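PDB 4Q8R: phosphate ABC transporter, phosphate-binding protein from Clostridium perfringens, which binds phosphate with high affinity as the extracytoplasmic receptor of an ABC transporter, probably delivering it to the membrane permease for uptake. Local coordinates for residues S5-E19 with D31-G44. Residues are numbered along the deposited sequence; the frame is centred on the assembly and turned at random. Where two conformers were deposited one is given.
With PO4 (phosphate ion), chain B.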
ATOM      1  N   SER A   5      -8.583  23.192   4.811  1.00 58.05           N
ATOM      2  CA  SER A   5      -7.423  24.031   4.610  1.00 42.49           C
ATOM      3  C   SER A   5      -6.150  23.326   4.214  1.00 33.79           C
ATOM      4  O   SER A   5      -5.385  23.948   3.538  1.00 41.60           O
ATOM      5  CB  SER A   5      -7.166  25.115   5.702  1.00 37.23           C
ATOM      6  OG  SER A   5      -7.345  24.759   7.180  1.00 45.35           O
ATOM      7  N   VAL A   6      -5.912  22.043   4.555  1.00 28.58           N
ATOM      8  CA  VAL A   6      -4.763  21.327   4.045  1.00 30.20           C
ATOM      9  C   VAL A   6      -5.235  20.190   3.117  1.00 30.66           C
ATOM     10  O   VAL A   6      -5.907  19.279   3.552  1.00 28.13           O
ATOM     11  CB  VAL A   6      -3.851  20.718   5.143  1.00 28.49           C
ATOM     12  CG1 VAL A   6      -2.612  20.035   4.514  1.00 31.34           C
ATOM     13  CG2 VAL A   6      -3.344  21.777   6.108  1.00 32.09           C
ATOM     14  N   SER A   7      -4.920  20.297   1.834  1.00 26.91           N
ATOM     15  CA  SER A   7      -5.328  19.308   0.871  1.00 26.27           C
ATOM     16  C   SER A   7      -4.280  18.225   0.670  1.00 25.56           C
ATOM     17  O   SER A   7      -3.112  18.486   0.388  1.00 28.25           O
ATOM     18  CB  SER A   7      -5.666  19.995  -0.444  1.00 33.20           C
ATOM     19  OG  SER A   7      -4.496  20.594  -0.928  1.00 35.56           O
ATOM     20  N   ILE A   8      -4.709  16.973   0.825  1.00 24.68           N
ATOM     21  CA  ILE A   8      -3.833  15.842   0.685  1.00 23.54           C
ATOM     22  C   ILE A   8      -4.467  14.819  -0.248  1.00 23.07           C
ATOM     23  O   ILE A   8      -5.642  14.522  -0.110  1.00 25.03           O
ATOM     24  CB  ILE A   8      -3.587  15.146   2.076  1.00 24.53           C
ATOM     25  CG1 ILE A   8      -3.139  16.169   3.133  1.00 26.87           C
ATOM     26  CG2 ILE A   8      -2.634  13.980   1.959  1.00 27.10           C
ATOM     27  CD1 ILE A   8      -2.878  15.546   4.476  1.00 28.04           C
ATOM     28  N   SER A   9      -3.716  14.305  -1.192  1.00 22.79           N
ATOM     29  CA  SER A   9      -4.232  13.240  -2.055  1.00 21.09           C
ATOM     30  C   SER A   9      -3.185  12.221  -2.341  1.00 20.62           C
ATOM     31  O   SER A   9      -1.976  12.474  -2.278  1.00 20.98           O
ATOM     32  CB  SER A   9      -4.788  13.850  -3.363  1.00 22.02           C
ATOM     33  OG  SER A   9      -3.793  14.354  -4.200  1.00 22.96           O
ATOM     34  N   GLY A  10      -3.655  11.002  -2.687  1.00 19.40           N
ATOM     35  CA  GLY A  10      -2.801   9.970  -3.172  1.00 20.12           C
ATOM     36  C   GLY A  10      -3.160   8.575  -2.695  1.00 20.42           C
ATOM     37  O   GLY A  10      -4.352   8.191  -2.713  1.00 19.97           O
ATOM     38  N   SER A  11      -2.152   7.867  -2.263  1.00 20.10           N
ATOM     39  CA  SER A  11      -2.188   6.449  -1.957  1.00 20.39           C
ATOM     40  C   SER A  11      -3.455   5.986  -1.225  1.00 20.88           C
ATOM     41  O   SER A  11      -3.787   6.531  -0.143  1.00 20.87           O
ATOM     42  CB  SER A  11      -0.969   6.140  -1.092  1.00 20.82           C
ATOM     43  OG  SER A  11      -0.993   4.870  -0.490  1.00 20.35           O
ATOM     44  N   THR A  12      -4.065   4.912  -1.722  1.00 18.50           N
ATOM     45  CA  THR A  12      -5.116   4.247  -1.019  1.00 20.99           C
ATOM     46  C   THR A  12      -4.567   3.479   0.198  1.00 19.38           C
ATOM     47  O   THR A  12      -5.303   3.291   1.179  1.00 20.85           O
ATOM     48  CB  THR A  12      -5.973   3.320  -1.915  1.00 18.96           C
ATOM     49  OG1 THR A  12      -5.215   2.202  -2.361  1.00 19.78           O
ATOM     50  CG2 THR A  12      -6.532   4.096  -3.084  1.00 18.70           C
ATOM     51  N   SER A  13      -3.327   3.017   0.138  1.00 20.23           N
ATOM     52  CA  SER A  13      -2.732   2.261   1.242  1.00 19.56           C
ATOM     53  C   SER A  13      -2.589   3.190   2.459  1.00 23.01           C
ATOM     54  O   SER A  13      -2.804   2.748   3.591  1.00 24.23           O
ATOM     55  CB  SER A  13      -1.356   1.744   0.874  1.00 20.89           C
ATOM     56  OG  SER A  13      -1.372   0.916  -0.280  1.00 20.80           O
ATOM     57  N   VAL A  14      -2.261   4.450   2.185  1.00 22.16           N
ATOM     58  CA  VAL A  14      -2.052   5.441   3.262  1.00 24.49           C
ATOM     59  C   VAL A  14      -3.340   5.997   3.777  1.00 24.49           C
ATOM     60  O   VAL A  14      -3.352   6.551   4.885  1.00 23.55           O
ATOM     61  CB  VAL A  14      -1.091   6.607   2.779  1.00 22.87           C
ATOM     62  CG1 VAL A  14      -0.716   7.589   3.907  1.00 25.72           C
ATOM     63  CG2 VAL A  14       0.205   6.038   2.274  1.00 26.04           C
ATOM     64  N   GLY A  15      -4.449   5.865   3.059  1.00 28.76           N
ATOM     65  CA  GLY A  15      -5.708   6.496   3.430  1.00 30.31           C
ATOM     66  C   GLY A  15      -6.188   6.204   4.875  1.00 29.27           C
ATOM     67  O   GLY A  15      -6.512   7.157   5.592  1.00 30.04           O
ATOM     68  N   PRO A  16      -6.190   4.911   5.322  1.00 28.87           N
ATOM     69  CA  PRO A  16      -6.733   4.645   6.654  1.00 29.93           C
ATOM     70  C   PRO A  16      -5.906   5.383   7.716  1.00 27.18           C
ATOM     71  O   PRO A  16      -6.484   6.055   8.590  1.00 31.82           O
ATOM     72  CB  PRO A  16      -6.595   3.128   6.786  1.00 30.74           C
ATOM     73  CG  PRO A  16      -6.910   2.672   5.344  1.00 33.29           C
ATOM     74  CD  PRO A  16      -6.130   3.672   4.517  1.00 31.79           C
ATOM     75  N   VAL A  17      -4.584   5.323   7.622  1.00 27.67           N
ATOM     76  CA  VAL A  17      -3.761   6.011   8.648  1.00 27.80           C
ATOM     77  C   VAL A  17      -3.831   7.512   8.569  1.00 27.34           C
ATOM     78  O   VAL A  17      -3.867   8.201   9.601  1.00 28.53           O
ATOM     79  CB  VAL A  17      -2.308   5.490   8.689  1.00 25.72           C
ATOM     80  CG1 VAL A  17      -1.440   5.907   7.507  1.00 26.11           C
ATOM     81  CG2 VAL A  17      -1.617   5.906  10.003  1.00 27.40           C
ATOM     82  N   MET A  18      -3.845   8.064   7.365  1.00 26.55           N
ATOM     83  CA  MET A  18      -3.997   9.472   7.246  1.00 25.29           C
ATOM     84  C   MET A  18      -5.303   9.996   7.818  1.00 28.10           C
ATOM     85  O   MET A  18      -5.334  11.086   8.492  1.00 27.88           O
ATOM     86  CB  MET A  18      -3.898   9.883   5.739  1.00 24.19           C
ATOM     87  CG  MET A  18      -3.605  11.390   5.563  1.00 29.84           C
ATOM     88  SD  MET A  18      -1.993  11.918   6.234  1.00 33.66           S
ATOM     89  CE  MET A  18      -0.836  11.019   5.311  1.00 34.36           C
ATOM     90  N   GLU A  19      -6.412   9.254   7.628  1.00 28.95           N
ATOM     91  CA  GLU A  19      -7.701   9.654   8.216  1.00 30.69           C
ATOM     92  C   GLU A  19      -7.595   9.615   9.780  1.00 28.08           C
ATOM     93  O   GLU A  19      -8.067  10.529  10.487  1.00 28.62           O
ATOM     94  CB  GLU A  19      -8.849   8.725   7.815  1.00 30.33           C
ATOM     95  CG  GLU A  19      -9.189   8.719   6.304  1.00 36.67           C
ATOM     96  CD  GLU A  19     -10.281   7.700   5.945  1.00 46.37           C
ATOM     97  OE1 GLU A  19     -10.853   7.009   6.857  1.00 46.84           O
ATOM     98  OE2 GLU A  19     -10.582   7.617   4.754  1.00 49.80           O
ATOM     99  N   ASP A  31      -8.662  24.446  14.582  1.00 47.92           N
ATOM    100  CA  ASP A  31      -8.908  25.365  13.486  1.00 43.48           C
ATOM    101  C   ASP A  31      -8.268  24.925  12.207  1.00 43.59           C
ATOM    102  O   ASP A  31      -8.392  25.632  11.235  1.00 51.78           O
ATOM    103  CB  ASP A  31      -8.471  26.783  13.826  1.00 50.85           C
ATOM    104  CG  ASP A  31      -9.310  27.405  14.998  1.00 62.32           C
ATOM    105  OD1 ASP A  31     -10.430  26.939  15.313  1.00 62.86           O
ATOM    106  OD2 ASP A  31      -8.876  28.390  15.596  1.00 86.17           O
ATOM    107  N   VAL A  32      -7.624  23.767  12.167  1.00 40.60           N
ATOM    108  CA  VAL A  32      -7.165  23.239  10.896  1.00 40.97           C
ATOM    109  C   VAL A  32      -8.129  22.136  10.389  1.00 39.62           C
ATOM    110  O   VAL A  32      -8.722  21.380  11.154  1.00 39.43           O
ATOM    111  CB  VAL A  32      -5.702  22.737  11.000  1.00 41.50           C
ATOM    112  CG1 VAL A  32      -5.250  22.046   9.715  1.00 41.45           C
ATOM    113  CG2 VAL A  32      -4.753  23.893  11.311  1.00 42.09           C
ATOM    114  N   SER A  33      -8.317  22.111   9.074  1.00 33.61           N
ATOM    115  CA  SER A  33      -9.035  21.025   8.445  0.56 35.47           C
ATOM    116  C   SER A  33      -8.133  20.347   7.419  1.00 34.67           C
ATOM    117  O   SER A  33      -7.405  21.019   6.603  1.00 38.99           O
ATOM    118  CB  SER A  33     -10.328  21.530   7.818  0.56 37.28           C
ATOM    119  OG  SER A  33     -11.111  22.252   8.766  0.56 39.08           O
ATOM    120  N   ILE A  34      -8.164  19.028   7.476  1.00 27.64           N
ATOM    121  CA  ILE A  34      -7.363  18.204   6.609  1.00 27.20           C
ATOM    122  C   ILE A  34      -8.312  17.524   5.634  1.00 28.29           C
ATOM    123  O   ILE A  34      -9.258  16.858   6.050  1.00 28.95           O
ATOM    124  CB  ILE A  34      -6.624  17.053   7.362  1.00 28.44           C
ATOM    125  CG1 ILE A  34      -5.761  17.611   8.454  1.00 30.67           C
ATOM    126  CG2 ILE A  34      -5.753  16.267   6.418  1.00 29.45           C
ATOM    127  CD1 ILE A  34      -4.743  18.562   8.013  1.00 28.05           C
ATOM    128  N   GLU A  35      -8.027  17.673   4.350  1.00 26.63           N
ATOM    129  CA  GLU A  35      -8.892  17.115   3.249  1.00 24.60           C
ATOM    130  C   GLU A  35      -8.092  15.978   2.586  1.00 22.40           C
ATOM    131  O   GLU A  35      -7.026  16.217   2.066  1.00 27.87           O
ATOM    132  CB  GLU A  35      -9.268  18.175   2.243  1.00 29.31           C
ATOM    133  CG  GLU A  35     -10.150  19.278   2.839  1.00 38.30           C
ATOM    134  CD  GLU A  35     -10.193  20.597   2.041  1.00 47.55           C
ATOM    135  OE1 GLU A  35     -10.889  21.521   2.496  1.00 58.76           O
ATOM    136  OE2 GLU A  35      -9.556  20.730   0.981  1.00 51.78           O
ATOM    137  N   ILE A  36      -8.608  14.741   2.596  1.00 22.67           N
ATOM    138  CA  ILE A  36      -7.903  13.591   2.124  1.00 21.15           C
ATOM    139  C   ILE A  36      -8.678  12.956   0.973  1.00 22.84           C
ATOM    140  O   ILE A  36      -9.844  12.582   1.160  1.00 24.08           O
ATOM    141  CB  ILE A  36      -7.730  12.507   3.228  1.00 22.55           C
ATOM    142  CG1 ILE A  36      -6.987  13.115   4.432  1.00 25.16           C
ATOM    143  CG2 ILE A  36      -6.985  11.280   2.737  1.00 23.85           C
ATOM    144  CD1 ILE A  36      -7.227  12.397   5.728  1.00 29.07           C
ATOM    145  N   ASN A  37      -8.050  12.835  -0.204  1.00 20.99           N
ATOM    146  CA  ASN A  37      -8.650  12.175  -1.369  1.00 18.79           C
ATOM    147  C   ASN A  37      -7.784  11.006  -1.807  1.00 21.07           C
ATOM    148  O   ASN A  37      -6.604  11.164  -2.106  1.00 22.26           O
ATOM    149  CB  ASN A  37      -8.707  13.220  -2.463  1.00 21.72           C
ATOM    150  CG  ASN A  37      -9.552  12.788  -3.610  1.00 30.63           C
ATOM    151  OD1 ASN A  37     -10.354  11.833  -3.512  1.00 31.88           O
ATOM    152  ND2 ASN A  37      -9.357  13.457  -4.741  1.00 30.14           N
ATOM    153  N   GLN A  38      -8.328   9.804  -1.761  1.00 19.35           N
ATOM    154  CA  GLN A  38      -7.613   8.605  -2.007  1.00 19.01           C
ATOM    155  C   GLN A  38      -7.776   8.226  -3.489  1.00 21.53           C
ATOM    156  O   GLN A  38      -8.857   7.818  -3.927  1.00 23.89           O
ATOM    157  CB  GLN A  38      -8.165   7.454  -1.177  1.00 22.13           C
ATOM    158  CG  GLN A  38      -7.932   7.708   0.298  1.00 23.87           C
ATOM    159  CD  GLN A  38      -8.427   6.616   1.168  1.00 26.77           C
ATOM    160  OE1 GLN A  38      -8.048   5.465   0.952  1.00 29.08           O
ATOM    161  NE2 GLN A  38      -9.195   6.951   2.191  1.00 31.08           N
ATOM    162  N   ILE A  39      -6.700   8.395  -4.223  1.00 22.05           N
ATOM    163  CA  ILE A  39      -6.700   8.279  -5.686  1.00 20.79           C
ATOM    164  C   ILE A  39      -5.537   7.454  -6.218  1.00 21.24           C
ATOM    165  O   ILE A  39      -5.344   7.352  -7.439  1.00 21.78           O
ATOM    166  CB  ILE A  39      -6.711   9.708  -6.312  1.00 22.99           C
ATOM    167  CG1 ILE A  39      -5.482  10.523  -5.903  1.00 22.44           C
ATOM    168  CG2 ILE A  39      -8.002  10.386  -6.051  1.00 24.54           C
ATOM    169  CD1 ILE A  39      -5.422  11.911  -6.512  1.00 23.65           C
ATOM    170  N   GLY A  40      -4.721   6.865  -5.350  1.00 19.58           N
ATOM    171  CA  GLY A  40      -3.541   6.156  -5.656  1.00 22.57           C
ATOM    172  C   GLY A  40      -2.279   6.996  -5.708  1.00 19.07           C
ATOM    173  O   GLY A  40      -2.355   8.229  -5.887  1.00 20.72           O
ATOM    174  N   SER A  41      -1.139   6.378  -5.501  1.00 19.65           N
ATOM    175  CA  SER A  41       0.111   7.066  -5.325  1.00 19.81           C
ATOM    176  C   SER A  41       0.486   7.983  -6.484  1.00 21.44           C
ATOM    177  O   SER A  41       0.874   9.164  -6.243  1.00 21.33           O
ATOM    178  CB  SER A  41       1.216   6.133  -5.035  1.00 21.11           C
ATOM    179  OG  SER A  41       1.094   5.458  -3.796  1.00 21.23           O
ATOM    180  N   SER A  42       0.478   7.454  -7.717  1.00 20.12           N
ATOM    181  CA  SER A  42       0.968   8.270  -8.799  1.00 21.47           C
ATOM    182  C   SER A  42       0.173   9.519  -8.985  1.00 22.67           C
ATOM    183  O   SER A  42       0.756  10.597  -9.238  1.00 24.23           O
ATOM    184  CB  SER A  42       1.071   7.460 -10.088  1.00 21.60           C
ATOM    185  OG  SER A  42       2.030   6.418  -9.940  1.00 24.82           O
ATOM    186  N   ALA A  43      -1.140   9.449  -8.820  1.00 21.86           N
ATOM    187  CA  ALA A  43      -1.955  10.630  -9.008  1.00 23.39           C
ATOM    188  C   ALA A  43      -1.743  11.639  -7.861  1.00 23.27           C
ATOM    189  O   ALA A  43      -1.791  12.846  -8.057  1.00 22.82           O
ATOM    190  CB  ALA A  43      -3.404  10.263  -9.127  1.00 25.13           C
ATOM    191  N   GLY A  44      -1.557  11.141  -6.652  1.00 23.65           N
ATOM    192  CA  GLY A  44      -1.314  12.086  -5.568  1.00 22.38           C
ATOM    193  C   GLY A  44       0.051  12.789  -5.714  1.00 21.73           C
ATOM    194  O   GLY A  44       0.163  13.972  -5.459  1.00 23.72           O
TER
HETATM  195  P   PO4 B 301      -1.681   2.805  -3.579  1.00 18.74           P
HETATM  196  O1  PO4 B 301      -0.839   3.828  -4.357  1.00 19.76           O
HETATM  197  O2  PO4 B 301      -3.157   3.134  -3.656  1.00 18.95           O
HETATM  198  O3  PO4 B 301      -1.330   1.391  -4.021  1.00 17.99           O
HETATM  199  O4  PO4 B 301      -1.220   2.881  -2.085  1.00 19.61           O
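Ser11, Thr12, Ser13 and Ser41 close on one phosphate ion where parallel strands 6-10 and 34-38 end, joined by helix 15-28 as a beta-alpha-beta unit. Ser11 swings its hydroxyl anti to the backbone N (chi1 168°); from there OG donates to phosphate O4 at 2.6 Å and accepts from Val14 N, an ST motif. Ser13 gives O4 both its N and OG. Thr12 OG1, turned back over its own backbone (chi1 68°), reaches O2 at 2.6 Å, and Thr12 N donates to the same oxygen. Ser41, first residue of its helix, offers O1 its N and its OG, the latter at 2.6 Å. Small hydroxyl residues suit this place, pairing a side-chain donor with a nearby amide. Gly10 CA lies 3.5 Å from Gly44 CA, where a side chain on Gly44 would collide; the backbone angles of Gly10 and Gly40 themselves call for glycine. Behind the site, apolar side chains pack between strand and helix: Ile8 CD1 meets Ile34 CG2 at 3.5 Å, and Ile36 CD1 packs against Met18 CG at 3.8 Å. Seven hydrogen bonds from both segments, with positive Arg125 from outside, are consistent with recognition by directed bonds together with charge.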